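Local structure of PGRP-Hd - Peptidoglycan recognition protein homologue (Alvinella pompejana, 3EP1) at residues I84-I90 with A127-L132. The protein probably recognises bacterial peptidoglycan in innate immunity, as a homologue of the peptidoglycan recognition proteins. Residues are numbered along the deposited sequence; the frame is centred on the assembly and turned at random.
Sequences IDQDGVI and ALQDAL
Gly-88 brings its bare backbone against the first turn of helix 126-141: its CA lies 4.3 Å from the CA of Leu-128 and 3.3 Å from Ala-127 O. A CB here would strike that carbonyl, and phi/psi of 82/9° by itself calls for glycine. Gly-88 closes a type I turn begun at Asp-85, with Gly-88 N 3.1 Å from Asp-85 O. Asp-85, pointing away from the helix, holds the loop from within: its OD1 accepts from Asp-87 N (3.0 Å), an Asx turn, and from Val-89 N (2.8 Å). The helix answers with small residues: Ala-127 CB packs 3.7 Å from Gln-86 O, and Ala-131 CB meets Gly-88 O at 3.3 Å. Flanking them, Ile-84 sets CG2 3.9 Å from Leu-128 CG and 3.8 Å from Ala-131 CB, its mt rotamer extending CD1 to 3.7 Å from Leu-132 CA, while Ile-90 CG1 reaches Ala-131 CB at 3.9 Å. Leu-128 also lies against Val-115. Ser-125 OG, just outside, hydrogen-bonds both Gln-86 O and Leu-128 N. The arrangement is a beta hairpin, strands 82-84 and 90-92, whose short loop, containing the type I turn, rests on a helix packed against the mixed sheet, in keeping with the alpha/beta amidase-like fold of peptidoglycan recognition proteins.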
loop_
_atom_site.group_PDB
_atom_site.type_symbol
_atom_site.label_atom_id
_atom_site.label_comp_id
_atom_site.label_asym_id
_atom_site.label_seq_id
_atom_site.Cartn_x
_atom_site.Cartn_y
_atom_site.Cartn_z
ATOM N N ILE A 84 -5.699 -6.306 -12.853
ATOM C CA ILE A 84 -4.827 -7.332 -12.288
ATOM C C ILE A 84 -4.807 -8.587 -13.164
ATOM O O ILE A 84 -5.864 -9.077 -13.552
ATOM C CB ILE A 84 -5.332 -7.713 -10.865
ATOM C CG1 ILE A 84 -5.529 -6.439 -10.031
ATOM C CG2 ILE A 84 -4.372 -8.687 -10.200
ATOM C CD1 ILE A 84 -6.085 -6.662 -8.635
ATOM N N ASP A 85 -3.622 -9.102 -13.491
ATOM C CA ASP A 85 -3.550 -10.311 -14.311
ATOM C C ASP A 85 -3.409 -11.560 -13.443
ATOM O O ASP A 85 -3.250 -11.468 -12.230
ATOM C CB ASP A 85 -2.411 -10.244 -15.352
ATOM C CG ASP A 85 -1.024 -10.196 -14.730
ATOM O OD1 ASP A 85 -0.851 -10.636 -13.572
ATOM O OD2 ASP A 85 -0.093 -9.734 -15.425
ATOM N N GLN A 86 -3.454 -12.725 -14.077
ATOM C CA GLN A 86 -3.396 -13.999 -13.361
ATOM C C GLN A 86 -2.092 -14.344 -12.645
ATOM O O GLN A 86 -2.040 -15.294 -11.852
ATOM C CB GLN A 86 -3.828 -15.113 -14.317
ATOM C CG GLN A 86 -5.238 -14.845 -14.859
ATOM C CD GLN A 86 -5.726 -15.879 -15.849
ATOM O OE1 GLN A 86 -5.038 -16.192 -16.819
ATOM N NE2 GLN A 86 -6.927 -16.411 -15.618
ATOM N N ASP A 87 -1.050 -13.556 -12.896
ATOM C CA ASP A 87 0.227 -13.770 -12.236
ATOM C C ASP A 87 0.419 -12.776 -11.102
ATOM O O ASP A 87 1.509 -12.651 -10.568
ATOM C CB ASP A 87 1.383 -13.654 -13.233
ATOM C CG ASP A 87 1.452 -14.838 -14.177
ATOM O OD1 ASP A 87 1.492 -15.987 -13.690
ATOM O OD2 ASP A 87 1.474 -14.629 -15.407
ATOM N N GLY A 88 -0.647 -12.066 -10.740
ATOM C CA GLY A 88 -0.561 -11.108 -9.651
ATOM C C GLY A 88 -0.005 -9.732 -9.976
ATOM O O GLY A 88 0.242 -8.934 -9.073
ATOM N N VAL A 89 0.195 -9.442 -11.255
ATOM C CA VAL A 89 0.712 -8.144 -11.659
ATOM C C VAL A 89 -0.417 -7.109 -11.639
ATOM O O VAL A 89 -1.475 -7.329 -12.215
ATOM C CB VAL A 89 1.317 -8.215 -13.083
ATOM C CG1 VAL A 89 1.901 -6.866 -13.476
ATOM C CG2 VAL A 89 2.389 -9.310 -13.138
ATOM N N ILE A 90 -0.192 -5.985 -10.972
ATOM C CA ILE A 90 -1.197 -4.929 -10.894
ATOM C C ILE A 90 -0.852 -3.779 -11.838
ATOM O O ILE A 90 0.267 -3.275 -11.811
ATOM C CB ILE A 90 -1.299 -4.347 -9.466
ATOM C CG1 ILE A 90 -1.628 -5.448 -8.460
ATOM C CG2 ILE A 90 -2.377 -3.288 -9.419
ATOM C CD1 ILE A 90 -1.729 -4.950 -7.013
ATOM N N ALA A 127 -2.345 -16.179 -7.099
ATOM C CA ALA A 127 -1.501 -15.012 -7.311
ATOM C C ALA A 127 -2.335 -13.763 -7.544
ATOM O O ALA A 127 -1.987 -12.686 -7.075
ATOM C CB ALA A 127 -0.577 -15.249 -8.493
ATOM N N LEU A 128 -3.434 -13.924 -8.276
ATOM C CA LEU A 128 -4.333 -12.820 -8.589
ATOM C C LEU A 128 -5.070 -12.368 -7.328
ATOM O O LEU A 128 -5.219 -11.173 -7.084
ATOM C CB LEU A 128 -5.326 -13.251 -9.677
ATOM C CG LEU A 128 -6.212 -12.175 -10.313
ATOM C CD1 LEU A 128 -6.730 -12.679 -11.651
ATOM C CD2 LEU A 128 -7.360 -11.817 -9.389
ATOM N N GLN A 129 -5.526 -13.326 -6.531
ATOM C CA GLN A 129 -6.225 -13.010 -5.287
ATOM C C GLN A 129 -5.365 -12.209 -4.322
ATOM O O GLN A 129 -5.832 -11.233 -3.742
ATOM C CB GLN A 129 -6.675 -14.284 -4.588
ATOM C CG GLN A 129 -7.894 -14.925 -5.200
ATOM C CD GLN A 129 -8.261 -16.213 -4.502
ATOM O OE1 GLN A 129 -8.379 -16.256 -3.277
ATOM N NE2 GLN A 129 -8.446 -17.272 -5.276
ATOM N N ASP A 130 -4.113 -12.626 -4.143
ATOM C CA ASP A 130 -3.208 -11.931 -3.233
ATOM C C ASP A 130 -2.948 -10.503 -3.688
ATOM O O ASP A 130 -2.863 -9.601 -2.861
ATOM C CB ASP A 130 -1.882 -12.686 -3.109
ATOM C CG ASP A 130 -2.059 -14.075 -2.520
ATOM O OD1 ASP A 130 -1.425 -15.021 -3.026
ATOM O OD2 ASP A 130 -2.833 -14.227 -1.550
ATOM N N ALA A 131 -2.817 -10.303 -4.999
ATOM C CA ALA A 131 -2.582 -8.965 -5.539
ATOM C C ALA A 131 -3.823 -8.137 -5.245
ATOM O O ALA A 131 -3.733 -6.983 -4.829
ATOM C CB ALA A 131 -2.333 -9.028 -7.047
ATOM N N LEU A 132 -4.983 -8.746 -5.463
ATOM C CA LEU A 132 -6.246 -8.085 -5.200
ATOM C C LEU A 132 -6.262 -7.680 -3.739
ATOM O O LEU A 132 -6.560 -6.541 -3.405
ATOM C CB LEU A 132 -7.412 -9.027 -5.492
ATOM C CG LEU A 132 -8.811 -8.536 -5.106
ATOM C CD1 LEU A 132 -8.993 -7.084 -5.508
ATOM C CD2 LEU A 132 -9.854 -9.415 -5.778
#